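Local coordinates for multicopper oxidase (PDB 4E9X), which probably oxidises substrates in the manner of a laccase, passing the electrons through bound copper ions to molecular oxygen, which is reduced to water, at residues T178-K184 / I270-D276. Residues are numbered along the deposited sequence; the frame is centred on the assembly and turned at random. Where two conformers were deposited one is given.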
loop_
_atom_site.group_PDB
_atom_site.type_symbol
_atom_site.label_atom_id
_atom_site.label_comp_id
_atom_site.label_asym_id
_atom_site.label_seq_id
_atom_site.Cartn_x
_atom_site.Cartn_y
_atom_site.Cartn_z
ATOM N N THR A 178 11.547 -21.957 -3.315
ATOM C CA THR A 178 12.501 -20.895 -2.995
ATOM C C THR A 178 13.710 -21.523 -2.302
ATOM O O THR A 178 13.793 -22.729 -2.104
ATOM C CB THR A 178 11.808 -19.846 -2.106
ATOM O OG1 THR A 178 11.224 -20.603 -1.047
ATOM C CG2 THR A 178 10.697 -19.110 -2.815
ATOM N N GLN A 179 14.674 -20.685 -1.935
ATOM C CA GLN A 179 15.913 -21.153 -1.278
ATOM C C GLN A 179 16.122 -20.327 -0.011
ATOM O O GLN A 179 15.709 -19.152 0.046
ATOM C CB GLN A 179 17.115 -20.916 -2.210
ATOM C CG GLN A 179 17.047 -21.814 -3.441
ATOM C CD GLN A 179 17.628 -23.181 -3.168
ATOM O OE1 GLN A 179 18.316 -23.362 -2.170
ATOM N NE2 GLN A 179 17.317 -24.110 -4.057
ATOM N N PRO A 180 16.805 -20.892 0.948
ATOM C CA PRO A 180 17.126 -20.153 2.166
ATOM C C PRO A 180 18.154 -19.078 1.920
ATOM O O PRO A 180 18.966 -19.116 0.985
ATOM C CB PRO A 180 17.743 -21.253 3.095
ATOM C CG PRO A 180 18.273 -22.310 2.137
ATOM C CD PRO A 180 17.298 -22.289 0.970
ATOM N N LEU A 181 18.131 -18.097 2.818
ATOM C CA LEU A 181 19.114 -16.999 2.884
ATOM C C LEU A 181 20.068 -17.404 4.004
ATOM O O LEU A 181 19.740 -17.295 5.207
ATOM C CB LEU A 181 18.378 -15.681 3.121
ATOM C CG LEU A 181 19.060 -14.356 2.829
ATOM C CD1 LEU A 181 18.081 -13.185 2.919
ATOM C CD2 LEU A 181 20.234 -14.128 3.767
ATOM N N ARG A 182 21.247 -17.942 3.633
ATOM C CA ARG A 182 22.180 -18.498 4.611
ATOM C C ARG A 182 23.167 -17.441 5.061
ATOM O O ARG A 182 23.816 -16.782 4.228
ATOM C CB ARG A 182 22.921 -19.741 4.050
ATOM C CG ARG A 182 21.912 -20.878 3.860
ATOM C CD ARG A 182 22.635 -22.192 3.574
ATOM N NE ARG A 182 21.707 -23.287 3.489
ATOM C CZ ARG A 182 22.004 -24.483 3.026
ATOM N NH1 ARG A 182 23.200 -24.755 2.559
ATOM N NH2 ARG A 182 21.066 -25.444 2.986
ATOM N N VAL A 183 23.255 -17.275 6.370
ATOM C CA VAL A 183 24.138 -16.266 6.989
ATOM C C VAL A 183 24.930 -16.926 8.079
ATOM O O VAL A 183 24.656 -18.049 8.489
ATOM C CB VAL A 183 23.339 -15.083 7.576
ATOM C CG1 VAL A 183 22.508 -14.441 6.428
ATOM C CG2 VAL A 183 22.460 -15.531 8.739
ATOM N N LYS A 184 25.913 -16.196 8.600
ATOM C CA LYS A 184 26.556 -16.584 9.856
ATOM C C LYS A 184 26.575 -15.352 10.758
ATOM O O LYS A 184 26.481 -14.207 10.321
ATOM C CB LYS A 184 27.956 -17.169 9.675
ATOM C CG LYS A 184 28.956 -16.118 9.226
ATOM C CD LYS A 184 30.330 -16.798 9.135
ATOM C CE LYS A 184 31.424 -15.784 8.925
ATOM N NZ LYS A 184 32.777 -16.461 9.012
ATOM N N ILE A 270 8.331 -16.954 0.470
ATOM C CA ILE A 270 8.839 -17.327 1.785
ATOM C C ILE A 270 10.293 -17.798 1.652
ATOM O O ILE A 270 10.540 -18.663 0.797
ATOM C CB ILE A 270 8.018 -18.476 2.398
ATOM C CG1 ILE A 270 6.536 -18.167 2.504
ATOM C CG2 ILE A 270 8.640 -18.901 3.743
ATOM C CD1 ILE A 270 5.667 -19.346 2.919
ATOM N N THR A 271 11.188 -17.299 2.489
ATOM C CA THR A 271 12.496 -17.883 2.654
ATOM C C THR A 271 12.737 -18.053 4.153
ATOM O O THR A 271 11.833 -17.753 4.967
ATOM C CB THR A 271 13.580 -17.047 1.949
ATOM O OG1 THR A 271 14.856 -17.730 2.120
ATOM C CG2 THR A 271 13.698 -15.649 2.515
ATOM N N VAL A 272 13.907 -18.573 4.506
ATOM C CA VAL A 272 14.307 -18.693 5.922
ATOM C C VAL A 272 15.708 -18.124 6.016
ATOM O O VAL A 272 16.596 -18.490 5.193
ATOM C CB VAL A 272 14.317 -20.162 6.356
ATOM C CG1 VAL A 272 14.749 -20.325 7.803
ATOM C CG2 VAL A 272 12.957 -20.783 6.136
ATOM N N ILE A 273 15.920 -17.225 6.973
ATOM C CA ILE A 273 17.278 -16.796 7.347
ATOM C C ILE A 273 17.818 -17.933 8.181
ATOM O O ILE A 273 17.389 -18.110 9.344
ATOM C CB ILE A 273 17.252 -15.479 8.108
ATOM C CG1 ILE A 273 16.545 -14.386 7.233
ATOM C CG2 ILE A 273 18.658 -15.106 8.490
ATOM C CD1 ILE A 273 16.137 -13.185 8.059
ATOM N N GLU A 274 18.736 -18.707 7.603
ATOM C CA GLU A 274 19.328 -19.879 8.260
ATOM C C GLU A 274 20.711 -19.492 8.721
ATOM O O GLU A 274 21.589 -19.198 7.889
ATOM C CB GLU A 274 19.487 -21.006 7.251
ATOM C CG GLU A 274 18.166 -21.701 6.829
ATOM C CD GLU A 274 18.448 -22.829 5.871
ATOM O OE1 GLU A 274 19.604 -23.001 5.397
ATOM O OE2 GLU A 274 17.488 -23.539 5.538
ATOM N N TYR A 275 20.943 -19.511 10.032
ATOM C CA TYR A 275 22.312 -19.249 10.492
ATOM C C TYR A 275 23.140 -20.543 10.507
ATOM O O TYR A 275 22.666 -21.619 10.952
ATOM C CB TYR A 275 22.354 -18.661 11.890
ATOM C CG TYR A 275 21.982 -17.184 12.050
ATOM C CD1 TYR A 275 20.664 -16.724 11.843
ATOM C CD2 TYR A 275 22.944 -16.293 12.458
ATOM C CE1 TYR A 275 20.383 -15.368 12.020
ATOM C CE2 TYR A 275 22.679 -14.969 12.680
ATOM C CZ TYR A 275 21.387 -14.499 12.446
ATOM O OH TYR A 275 21.123 -13.185 12.699
ATOM N N ASP A 276 24.351 -20.401 10.022
ATOM C CA ASP A 276 25.232 -21.585 9.850
ATOM C C ASP A 276 25.401 -22.373 11.135
ATOM O O ASP A 276 25.551 -23.588 11.071
ATOM C CB ASP A 276 26.591 -21.075 9.418
ATOM C CG ASP A 276 26.710 -20.661 7.927
ATOM O OD1 ASP A 276 25.812 -21.044 7.135
ATOM O OD2 ASP A 276 27.694 -20.007 7.556
HETATM O O HOH W 1 18.556 -25.751 4.421
#
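R182 and E274 lie side by side on one face of a parallel strand pair, joined by a salt bridge in which R182 NE meets E274 OE1 at 2.9 Å. Guanidinium and carboxylate are almost coplanar, yet the bond is bent (144° at the hydrogen), with OE1 somewhat out of the guanidinium plane. A water completes the link, accepting from R182 NH2 and donating to E274 OE2. P180 packs its ring carbons on this carboxylate, CB 3.3 Å from E274 CD; proline costs the ladder nothing here, because strand 270-275 calls on the N-H groups of L181 and V183. An alanine in place of R182 would probably leave E274 OE1 without its counter-charge and the bridging water without its donor.

On the other face, beta-branched V183 makes a CH-pi contact with Y275, CG2 3.6 Å from the ring centroid and 6° off its normal. That methyl lies between backbone N and carbonyl carbon (CG1 at chi1 -58°), which also brings it to I273 CG2.

Beneath, L181 N to V272 O, E274 N to L181 O, V183 N to E274 O and D276 N to V183 O form the ladder. Before it begins, threonine hydroxyls replace backbone donors: T178 OG1 gives to I270 O (2.8 Å) and T271 OG1 to Q179 O (2.7 Å).

Strand 181-183 is thus an outer strand of a cupredoxin-type sheet, held to 270-275, which pairs antiparallel with 248-253, carrier of copper ligand H252. The largely apolar face packs L181 and V183 on strand 138-147, and V183 and Y275 on A243; H208 and N245 bind the Y275 hydroxyl. Y291 makes a cation-pi contact with R182. Met by R182, water and Y284, the buried E274 carboxylate is likely to recover much of the cost of burying its charge.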